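Local structure of sigma-54 interaction domain protein (3GDW) at residues S19-K22 with T23-L27; N76-G79 with N80-F83; N37-L40 with T41-V44; Q119-Q122 with L123-S127. The protein is of unknown function but contains a PTS EIIA-man-type domain, the piece described here, within a longer protein that probably binds ATP and DNA. All coordinates share one frame; numbering follows the deposited sequence.

Contact 1: residues S19-K22 with T23-L27; sequences SMLK and TAQEL
L21 meets the amide end of Q25 at a slant, one turn apart on helix 16-28. The nitrogen of that amide does the touching: Q25 NE2 is 3.5 Å from L21 CG and 3.6 Å from L21 CD2. The Q25 chain is extended, and its CG also rests 3.2 Å from L21 O. One residue on, the extended K22 chain crosses the E26 carboxylate. With chi1 at 178°, K22 CG points away from its own backbone N, and the straight chain beyond it carries CG and CE past E26 OE2. The methylene K22 CE comes to 3.0 Å from E26 OE2, while K22 NZ stays 4.3 Å from E26 OE2, beyond a salt bridge. The backbone repeats the helix pattern. T23 N donates to S19 O at 3.0 Å with a nearly straight N-H angle of 168°. T23 OG1 is 3.2 Å from S19 O, but that bond is not settled. The second subunit takes up three polar ends: K22 NZ forms a salt bridge with its D14, T23 OG1 bonds to its H12 O, and S19 OG bonds to its S15 and T16. Within the chain, Q25 NE2 donates to I32 O, and L21 packs on V101 and I105 of helix 98-109. The helix belongs to the beta-alpha-beta unit between strands 6-12 and 34-38. Backbone bonds hold the turns, while the polar ends of S19, K22 and T23 are used at the dimer interface. For K22, the nearby E26 probably adds a weaker electrostatic pull to the one from D14.

Contact 2: residues N76-G79 with N80-F83; sequences NSFG and NMLF
A Met-aromatic contact between F78 and M81 lies early in helix 78-86, the helix of the beta-alpha-beta unit that links strands 66-70 and 90-93. M81 is a selenomethionine, so selenium stands in for sulfur. Its SE comes to 4.2 Å from F78 CD1, and the approach is oblique: SE is 5.4 Å from the ring centroid, 69° off the ring normal. F78 CG is anti to the carbonyl carbon (chi1 -66°), which sends the ring back beside its own backbone N. M81 is extended beyond CG and reaches back three residues to meet the ring at CD1. Its terminal methyl goes a little further, with M81 CE 4.1 Å from S77 OG. That hydroxyl bonds to S74 O, outside the two segments. The backbone beneath is regular. M81 N donates to S77 O at 3.2 Å, L82 N to F78 O at 2.8 Å, and F83 N to G79 O at 3.2 Å. L82 CB also rests 3.5 Å from F78 O, next to that bond. Beyond the segments, the F78 ring packs edge-to-face with Y48 of helix 44-57, and L82 is buried against V55 of the same helix. The selenium contact is thus a dispersive one beside the buried F78 ring, which meets Y48 and aliphatic side chains. SE meets the ring obliquely at CD1 without using any polar group. S77 O, F78 O and G79 O each accept a helix N-H.

Contact 3: residues N37-L40 with T41-V44; sequences NMPL and TMEV
M38 and M42 pack together at the base of the loop that follows strand 34-38. Both are selenomethionines. Their CG atoms are 3.9 Å apart, and the two chains cross at a slant. M38 CG stands anti to its backbone N (chi1 -172°), and a bend at chi3 follows. Its SE comes 4.0 Å from V44 CA and 4.2 Å from V44 CG2. The P39 ring crosses M42 at an angle, with P39 CD 3.9 Å from M42 CB. M47 of helix 44-57 touches both M38 and M42, and L75 also meets M38. A type I beta turn from P39 to M42 carries the chain round. M42 N donates to P39 O at 3.0 Å, from a position above the carbonyl plane, 50° out of it. E43 then takes the N-cap position of helix 44-57. The outer side of the turn is looser. L40 and T41, the two central residues of the turn, make only next-neighbour approaches across the contact. T41 is exposed. L40 reaches outward instead, and packs against E26 of the second subunit.

Contact 4: residues Q119-Q122 with L123-S127; sequences QNIQ and LSFES
Q122 and E126 lie side by side on helix 114-135 and point the same way, one turn apart. This long C-terminal helix lies against helix 98-109 and also meets the second subunit. The amide of Q122 and the carboxylate of E126 are almost coplanar, 22° apart. Q122 NE2 donates to E126 OE2 at 3.1 Å with an N-H angle of 160°. The acceptor lies close to the plane of the amide. The torsions make this possible. Q122 is fully extended, with CG anti to its backbone N (chi1 179°). E126 CG, set beside its own backbone N by chi1, lies 3.0 Å from Q122 O; the bend at chi2 then turns the carboxylate toward the amide. On the buried face, I121 and F125 also run alongside each other. I121 CG2 sits in the plane of the F125 ring, at its edge, 3.6 Å from F125 CE2. The same edge faces I121 O, 3.3 Å from F125 CD2. I100 of helix 98-109 and I93 of strand 90-93 touch both residues, and V129 of the second subunit packs on F125. Q119 and L123 likewise lie side by side, pointing the same way, with Q119 NE2 4.2 Å from L123 CD1. S124 OG bonds to E103 OE1 on helix 98-109, so its 3.3 Å approach to N120 O is not settled. L123 O is gripped twice by S127, by the backbone N and by OG, each at 2.9 Å, and the two donors reach it from opposite faces of its carbonyl plane.

Overall arrangement
The four contacts are local, and they follow the chain in the order 1, 3, 2, 4. Contacts 2 and 3 touch directly: F78 CZ of contact 2 is 3.5 Å from V44 O of contact 3, and the two centres are 17 Å apart. Contacts 1 and 3 come within about 5 Å at their nearest atoms in one chain without touching. They meet across the dimer instead, where E26 of one subunit packs on L40 of the other. Contacts 3 and 4 are the farthest apart, with centres 29 Å apart on opposite sides of the chain's centre. The centres of contacts 1 and 4 are 20 Å apart. Both their helices pack on helix 98-109, and both contacts reach the second subunit.

Contact 1: residues S19-K22 with T23-L27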
loop_
_atom_site.group_PDB
_atom_site.type_symbol
_atom_site.label_atom_id
_atom_site.label_comp_id
_atom_site.label_asym_id
_atom_site.label_seq_id
_atom_site.Cartn_x
_atom_site.Cartn_y
_atom_site.Cartn_z
ATOM N N SER B 19 -3.120 10.322 2.121
ATOM C CA SER B 19 -4.462 9.790 1.861
ATOM C C SER B 19 -4.712 8.487 2.637
ATOM O O SER B 19 -5.813 8.287 3.158
ATOM C CB SER B 19 -4.623 9.539 0.371
ATOM O OG SER B 19 -5.913 9.073 0.067
HETATM N N MSE B 20 -3.719 7.597 2.682
HETATM C CA MSE B 20 -3.854 6.398 3.512
HETATM C C MSE B 20 -4.035 6.737 4.976
HETATM O O MSE B 20 -4.863 6.104 5.642
HETATM C CB MSE B 20 -2.640 5.477 3.419
HETATM C CG MSE B 20 -2.636 4.565 2.295
HETATM SE SE MSE B 20 -1.087 3.384 2.489
HETATM C CE MSE B 20 -1.272 2.628 0.725
ATOM N N LEU B 21 -3.255 7.711 5.472
ATOM C CA LEU B 21 -3.375 8.134 6.883
ATOM C C LEU B 21 -4.738 8.779 7.169
ATOM O O LEU B 21 -5.343 8.508 8.215
ATOM C CB LEU B 21 -2.234 9.083 7.314
ATOM C CG LEU B 21 -2.226 9.557 8.780
ATOM C CD1 LEU B 21 -2.117 8.379 9.733
ATOM C CD2 LEU B 21 -1.090 10.567 9.050
ATOM N N LYS B 22 -5.203 9.624 6.254
ATOM C CA LYS B 22 -6.501 10.261 6.419
ATOM C C LYS B 22 -7.588 9.187 6.544
ATOM O O LYS B 22 -8.414 9.239 7.440
ATOM C CB LYS B 22 -6.784 11.212 5.251
ATOM C CG LYS B 22 -8.163 11.886 5.310
ATOM C CD LYS B 22 -8.189 13.018 4.283
ATOM C CE LYS B 22 -9.522 13.759 4.211
ATOM N NZ LYS B 22 -9.562 14.745 3.078
ATOM N N THR B 23 -7.542 8.188 5.667
ATOM C CA THR B 23 -8.458 7.038 5.750
ATOM C C THR B 23 -8.465 6.354 7.127
ATOM O O THR B 23 -9.539 6.159 7.731
ATOM C CB THR B 23 -8.109 6.007 4.656
ATOM O OG1 THR B 23 -8.444 6.564 3.385
ATOM C CG2 THR B 23 -8.899 4.691 4.848
ATOM N N ALA B 24 -7.284 6.008 7.641
ATOM C CA ALA B 24 -7.207 5.403 8.971
ATOM C C ALA B 24 -7.763 6.345 10.029
ATOM O O ALA B 24 -8.519 5.917 10.915
ATOM C CB ALA B 24 -5.744 4.992 9.326
ATOM N N GLN B 25 -7.394 7.618 9.934
ATOM C CA GLN B 25 -7.781 8.597 10.935
ATOM C C GLN B 25 -9.298 8.797 11.001
ATOM O O GLN B 25 -9.863 8.949 12.098
ATOM C CB GLN B 25 -7.090 9.925 10.685
ATOM C CG GLN B 25 -5.611 9.917 11.050
ATOM C CD GLN B 25 -4.958 11.229 10.717
ATOM O OE1 GLN B 25 -5.487 12.017 9.930
ATOM N NE2 GLN B 25 -3.794 11.467 11.291
ATOM N N GLU B 26 -9.932 8.810 9.830
ATOM C CA GLU B 26 -11.376 8.941 9.725
ATOM C C GLU B 26 -12.064 7.659 10.158
ATOM O O GLU B 26 -13.065 7.735 10.840
ATOM C CB GLU B 26 -11.810 9.339 8.307
ATOM C CG GLU B 26 -11.422 10.762 7.943
ATOM C CD GLU B 26 -11.723 11.127 6.484
ATOM O OE1 GLU B 26 -12.271 10.285 5.732
ATOM O OE2 GLU B 26 -11.406 12.271 6.082
ATOM N N LEU B 27 -11.515 6.488 9.808
ATOM C CA LEU B 27 -12.082 5.235 10.311
ATOM C C LEU B 27 -12.002 5.128 11.834
ATOM O O LEU B 27 -12.925 4.632 12.443
ATOM C CB LEU B 27 -11.459 3.989 9.655
ATOM C CG LEU B 27 -11.857 3.815 8.183
ATOM C CD1 LEU B 27 -11.028 2.691 7.552
ATOM C CD2 LEU B 27 -13.369 3.586 8.024
#

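Contact 2: residues N76-G79 with N80-F83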
loop_
_atom_site.group_PDB
_atom_site.type_symbol
_atom_site.label_atom_id
_atom_site.label_comp_id
_atom_site.label_asym_id
_atom_site.label_seq_id
_atom_site.Cartn_x
_atom_site.Cartn_y
_atom_site.Cartn_z
ATOM N N ASN B 76 13.213 2.733 4.039
ATOM C CA ASN B 76 13.334 1.938 5.263
ATOM C C ASN B 76 14.616 2.188 6.032
ATOM O O ASN B 76 14.619 2.108 7.268
ATOM C CB ASN B 76 13.115 0.439 5.053
ATOM C CG ASN B 76 12.030 -0.103 5.990
ATOM O OD1 ASN B 76 11.053 0.606 6.280
ATOM N ND2 ASN B 76 12.180 -1.343 6.454
ATOM N N SER B 77 15.685 2.531 5.314
ATOM C CA SER B 77 16.946 2.880 5.957
ATOM C C SER B 77 16.824 4.035 6.947
ATOM O O SER B 77 17.690 4.211 7.791
ATOM C CB SER B 77 18.001 3.207 4.911
ATOM O OG SER B 77 17.662 4.387 4.228
ATOM N N PHE B 78 15.740 4.813 6.861
ATOM C CA PHE B 78 15.567 5.960 7.774
ATOM C C PHE B 78 15.398 5.503 9.209
ATOM O O PHE B 78 15.722 6.242 10.132
ATOM C CB PHE B 78 14.351 6.840 7.414
ATOM C CG PHE B 78 14.462 7.548 6.101
ATOM C CD1 PHE B 78 15.641 7.524 5.357
ATOM C CD2 PHE B 78 13.383 8.286 5.628
ATOM C CE1 PHE B 78 15.735 8.202 4.141
ATOM C CE2 PHE B 78 13.462 8.979 4.420
ATOM C CZ PHE B 78 14.635 8.930 3.667
ATOM N N GLY B 79 14.864 4.298 9.391
ATOM C CA GLY B 79 14.597 3.793 10.738
ATOM C C GLY B 79 15.857 3.703 11.570
ATOM O O GLY B 79 15.926 4.242 12.677
ATOM N N ASN B 80 16.864 3.028 11.033
ATOM C CA ASN B 80 18.107 2.905 11.744
ATOM C C ASN B 80 18.814 4.260 11.814
ATOM O O ASN B 80 19.432 4.572 12.827
ATOM C CB ASN B 80 19.004 1.826 11.130
ATOM C CG ASN B 80 20.368 1.751 11.797
ATOM O OD1 ASN B 80 20.471 1.732 13.027
ATOM N ND2 ASN B 80 21.427 1.725 10.987
HETATM N N MSE B 81 18.703 5.064 10.754
HETATM C CA MSE B 81 19.329 6.392 10.734
HETATM C C MSE B 81 18.824 7.265 11.875
HETATM O O MSE B 81 19.605 7.928 12.542
HETATM C CB MSE B 81 19.085 7.098 9.402
HETATM C CG MSE B 81 20.179 6.891 8.380
HETATM SE SE MSE B 81 19.602 7.475 6.608
HETATM C CE MSE B 81 20.954 6.545 5.524
ATOM N N LEU B 82 17.513 7.263 12.092
ATOM C CA LEU B 82 16.911 8.041 13.178
ATOM C C LEU B 82 17.350 7.549 14.541
ATOM O O LEU B 82 17.616 8.351 15.433
ATOM C CB LEU B 82 15.387 7.965 13.128
ATOM C CG LEU B 82 14.487 8.940 12.398
ATOM C CD1 LEU B 82 13.028 8.521 12.734
ATOM C CD2 LEU B 82 14.746 10.418 12.758
ATOM N N PHE B 83 17.384 6.231 14.722
ATOM C CA PHE B 83 17.873 5.663 15.982
ATOM C C PHE B 83 19.320 6.079 16.263
ATOM O O PHE B 83 19.620 6.525 17.363
ATOM C CB PHE B 83 17.757 4.136 16.032
ATOM C CG PHE B 83 18.453 3.536 17.221
ATOM C CD1 PHE B 83 17.910 3.671 18.496
ATOM C CD2 PHE B 83 19.671 2.883 17.076
ATOM C CE1 PHE B 83 18.559 3.137 19.607
ATOM C CE2 PHE B 83 20.331 2.354 18.180
ATOM C CZ PHE B 83 19.774 2.478 19.448
#

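Contact 3: residues N37-L40 with T41-V44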
loop_
_atom_site.group_PDB
_atom_site.type_symbol
_atom_site.label_atom_id
_atom_site.label_comp_id
_atom_site.label_asym_id
_atom_site.label_seq_id
_atom_site.Cartn_x
_atom_site.Cartn_y
_atom_site.Cartn_z
ATOM N N ASN B 37 4.825 12.919 2.158
ATOM C CA ASN B 37 4.828 12.384 0.801
ATOM C C ASN B 37 6.128 12.795 0.169
ATOM O O ASN B 37 6.527 13.946 0.291
ATOM C CB ASN B 37 3.658 12.954 -0.008
ATOM C CG ASN B 37 2.304 12.643 0.631
ATOM O OD1 ASN B 37 1.898 11.476 0.733
ATOM N ND2 ASN B 37 1.640 13.675 1.117
HETATM N N MSE B 38 6.802 11.867 -0.503
HETATM C CA MSE B 38 8.025 12.220 -1.214
HETATM C C MSE B 38 7.741 12.285 -2.706
HETATM O O MSE B 38 7.669 11.237 -3.365
HETATM C CB MSE B 38 9.142 11.210 -0.956
HETATM C CG MSE B 38 10.492 11.677 -1.539
HETATM SE SE MSE B 38 11.899 10.412 -1.062
HETATM C CE MSE B 38 11.416 9.019 -2.341
ATOM N N PRO B 39 7.578 13.511 -3.244
ATOM C CA PRO B 39 7.255 13.565 -4.645
ATOM C C PRO B 39 8.477 13.175 -5.468
ATOM O O PRO B 39 9.609 13.100 -4.956
ATOM C CB PRO B 39 6.832 15.036 -4.865
ATOM C CG PRO B 39 7.609 15.815 -3.819
ATOM C CD PRO B 39 7.629 14.857 -2.622
ATOM N N LEU B 40 8.252 12.862 -6.727
ATOM C CA LEU B 40 9.304 12.200 -7.487
ATOM C C LEU B 40 10.550 13.064 -7.720
ATOM O O LEU B 40 11.628 12.534 -7.851
ATOM C CB LEU B 40 8.759 11.566 -8.781
ATOM C CG LEU B 40 7.919 10.280 -8.555
ATOM C CD1 LEU B 40 7.324 9.741 -9.848
ATOM C CD2 LEU B 40 8.707 9.146 -7.797
ATOM N N THR B 41 10.399 14.387 -7.714
ATOM C CA THR B 41 11.547 15.289 -7.882
ATOM C C THR B 41 12.339 15.492 -6.586
ATOM O O THR B 41 13.377 16.124 -6.619
ATOM C CB THR B 41 11.092 16.661 -8.354
ATOM O OG1 THR B 41 10.060 17.119 -7.481
ATOM C CG2 THR B 41 10.531 16.585 -9.766
HETATM N N MSE B 42 11.849 14.984 -5.449
HETATM C CA MSE B 42 12.515 15.219 -4.162
HETATM C C MSE B 42 13.611 14.193 -3.902
HETATM O O MSE B 42 13.363 13.009 -3.998
HETATM C CB MSE B 42 11.510 15.215 -2.992
HETATM C CG MSE B 42 12.194 15.227 -1.612
HETATM SE SE MSE B 42 10.916 15.532 -0.136
HETATM C CE MSE B 42 10.684 17.464 -0.261
ATOM N N GLU B 43 14.811 14.646 -3.540
ATOM C CA GLU B 43 15.877 13.711 -3.210
ATOM C C GLU B 43 15.604 13.000 -1.884
ATOM O O GLU B 43 14.974 13.557 -0.979
ATOM C CB GLU B 43 17.248 14.388 -3.269
ATOM C CG GLU B 43 17.600 14.810 -4.686
ATOM C CD GLU B 43 18.885 15.604 -4.768
ATOM O OE1 GLU B 43 19.517 15.843 -3.719
ATOM O OE2 GLU B 43 19.262 16.002 -5.891
ATOM N N VAL B 44 16.047 11.746 -1.803
ATOM C CA VAL B 44 15.847 10.911 -0.608
ATOM C C VAL B 44 16.390 11.589 0.676
ATOM O O VAL B 44 15.700 11.628 1.710
ATOM C CB VAL B 44 16.456 9.480 -0.808
ATOM C CG1 VAL B 44 16.482 8.702 0.497
ATOM C CG2 VAL B 44 15.674 8.708 -1.886
#

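Contact 4: residues Q119-Q122 with L123-S127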
loop_
_atom_site.group_PDB
_atom_site.type_symbol
_atom_site.label_atom_id
_atom_site.label_comp_id
_atom_site.label_asym_id
_atom_site.label_seq_id
_atom_site.Cartn_x
_atom_site.Cartn_y
_atom_site.Cartn_z
ATOM N N GLN B 119 4.824 -6.838 16.052
ATOM C CA GLN B 119 4.447 -8.259 15.985
ATOM C C GLN B 119 3.110 -8.429 15.315
ATOM O O GLN B 119 2.980 -9.277 14.447
ATOM C CB GLN B 119 4.398 -8.942 17.371
ATOM C CG GLN B 119 3.906 -10.429 17.264
ATOM C CD GLN B 119 3.615 -11.092 18.609
ATOM O OE1 GLN B 119 4.522 -11.598 19.267
ATOM N NE2 GLN B 119 2.344 -11.122 19.003
ATOM N N ASN B 120 2.113 -7.635 15.708
ATOM C CA ASN B 120 0.779 -7.742 15.082
ATOM C C ASN B 120 0.778 -7.391 13.593
ATOM O O ASN B 120 0.037 -7.984 12.791
ATOM C CB ASN B 120 -0.289 -6.955 15.856
ATOM C CG ASN B 120 -0.763 -7.693 17.116
ATOM O OD1 ASN B 120 -1.756 -8.421 17.080
ATOM N ND2 ASN B 120 -0.045 -7.526 18.224
ATOM N N ILE B 121 1.626 -6.439 13.217
ATOM C CA ILE B 121 1.756 -6.106 11.824
ATOM C C ILE B 121 2.438 -7.240 11.053
ATOM O O ILE B 121 2.044 -7.558 9.924
ATOM C CB ILE B 121 2.487 -4.763 11.606
ATOM C CG1 ILE B 121 1.570 -3.581 11.998
ATOM C CG2 ILE B 121 2.883 -4.634 10.135
ATOM C CD1 ILE B 121 2.258 -2.195 11.986
ATOM N N GLN B 122 3.469 -7.837 11.648
ATOM C CA GLN B 122 4.092 -8.985 11.019
ATOM C C GLN B 122 3.073 -10.096 10.796
ATOM O O GLN B 122 3.058 -10.700 9.753
ATOM C CB GLN B 122 5.283 -9.496 11.829
ATOM C CG GLN B 122 5.911 -10.705 11.174
ATOM C CD GLN B 122 7.125 -11.232 11.938
ATOM O OE1 GLN B 122 7.574 -10.633 12.909
ATOM N NE2 GLN B 122 7.667 -12.324 11.473
ATOM N N LEU B 123 2.206 -10.361 11.770
ATOM C CA LEU B 123 1.164 -11.376 11.585
ATOM C C LEU B 123 0.189 -11.041 10.447
ATOM O O LEU B 123 -0.280 -11.950 9.738
ATOM C CB LEU B 123 0.405 -11.617 12.893
ATOM C CG LEU B 123 1.158 -12.413 13.964
ATOM C CD1 LEU B 123 0.565 -12.182 15.365
ATOM C CD2 LEU B 123 1.201 -13.929 13.620
ATOM N N SER B 124 -0.120 -9.751 10.267
ATOM C CA SER B 124 -0.966 -9.331 9.176
ATOM C C SER B 124 -0.298 -9.611 7.843
ATOM O O SER B 124 -0.930 -10.126 6.943
ATOM C CB SER B 124 -1.313 -7.835 9.287
ATOM O OG SER B 124 -2.159 -7.589 10.408
ATOM N N PHE B 125 0.979 -9.262 7.716
ATOM C CA PHE B 125 1.706 -9.563 6.500
ATOM C C PHE B 125 1.689 -11.078 6.255
ATOM O O PHE B 125 1.361 -11.507 5.147
ATOM C CB PHE B 125 3.132 -9.005 6.537
ATOM C CG PHE B 125 3.235 -7.565 6.082
ATOM C CD1 PHE B 125 3.255 -7.240 4.725
ATOM C CD2 PHE B 125 3.294 -6.545 6.996
ATOM C CE1 PHE B 125 3.349 -5.906 4.300
ATOM C CE2 PHE B 125 3.396 -5.216 6.585
ATOM C CZ PHE B 125 3.424 -4.899 5.234
ATOM N N GLU B 126 1.990 -11.872 7.295
ATOM C CA GLU B 126 2.019 -13.346 7.153
ATOM C C GLU B 126 0.693 -13.917 6.703
ATOM O O GLU B 126 0.685 -14.807 5.857
ATOM C CB GLU B 126 2.446 -14.079 8.440
ATOM C CG GLU B 126 3.669 -13.516 9.097
ATOM C CD GLU B 126 4.941 -14.263 8.756
ATOM O OE1 GLU B 126 4.925 -15.089 7.803
ATOM O OE2 GLU B 126 5.946 -14.023 9.471
ATOM N N SER B 127 -0.417 -13.410 7.254
ATOM C CA SER B 127 -1.745 -13.839 6.813
ATOM C C SER B 127 -1.915 -13.631 5.322
ATOM O O SER B 127 -2.431 -14.505 4.636
ATOM C CB SER B 127 -2.856 -13.090 7.529
ATOM O OG SER B 127 -2.743 -13.281 8.904
#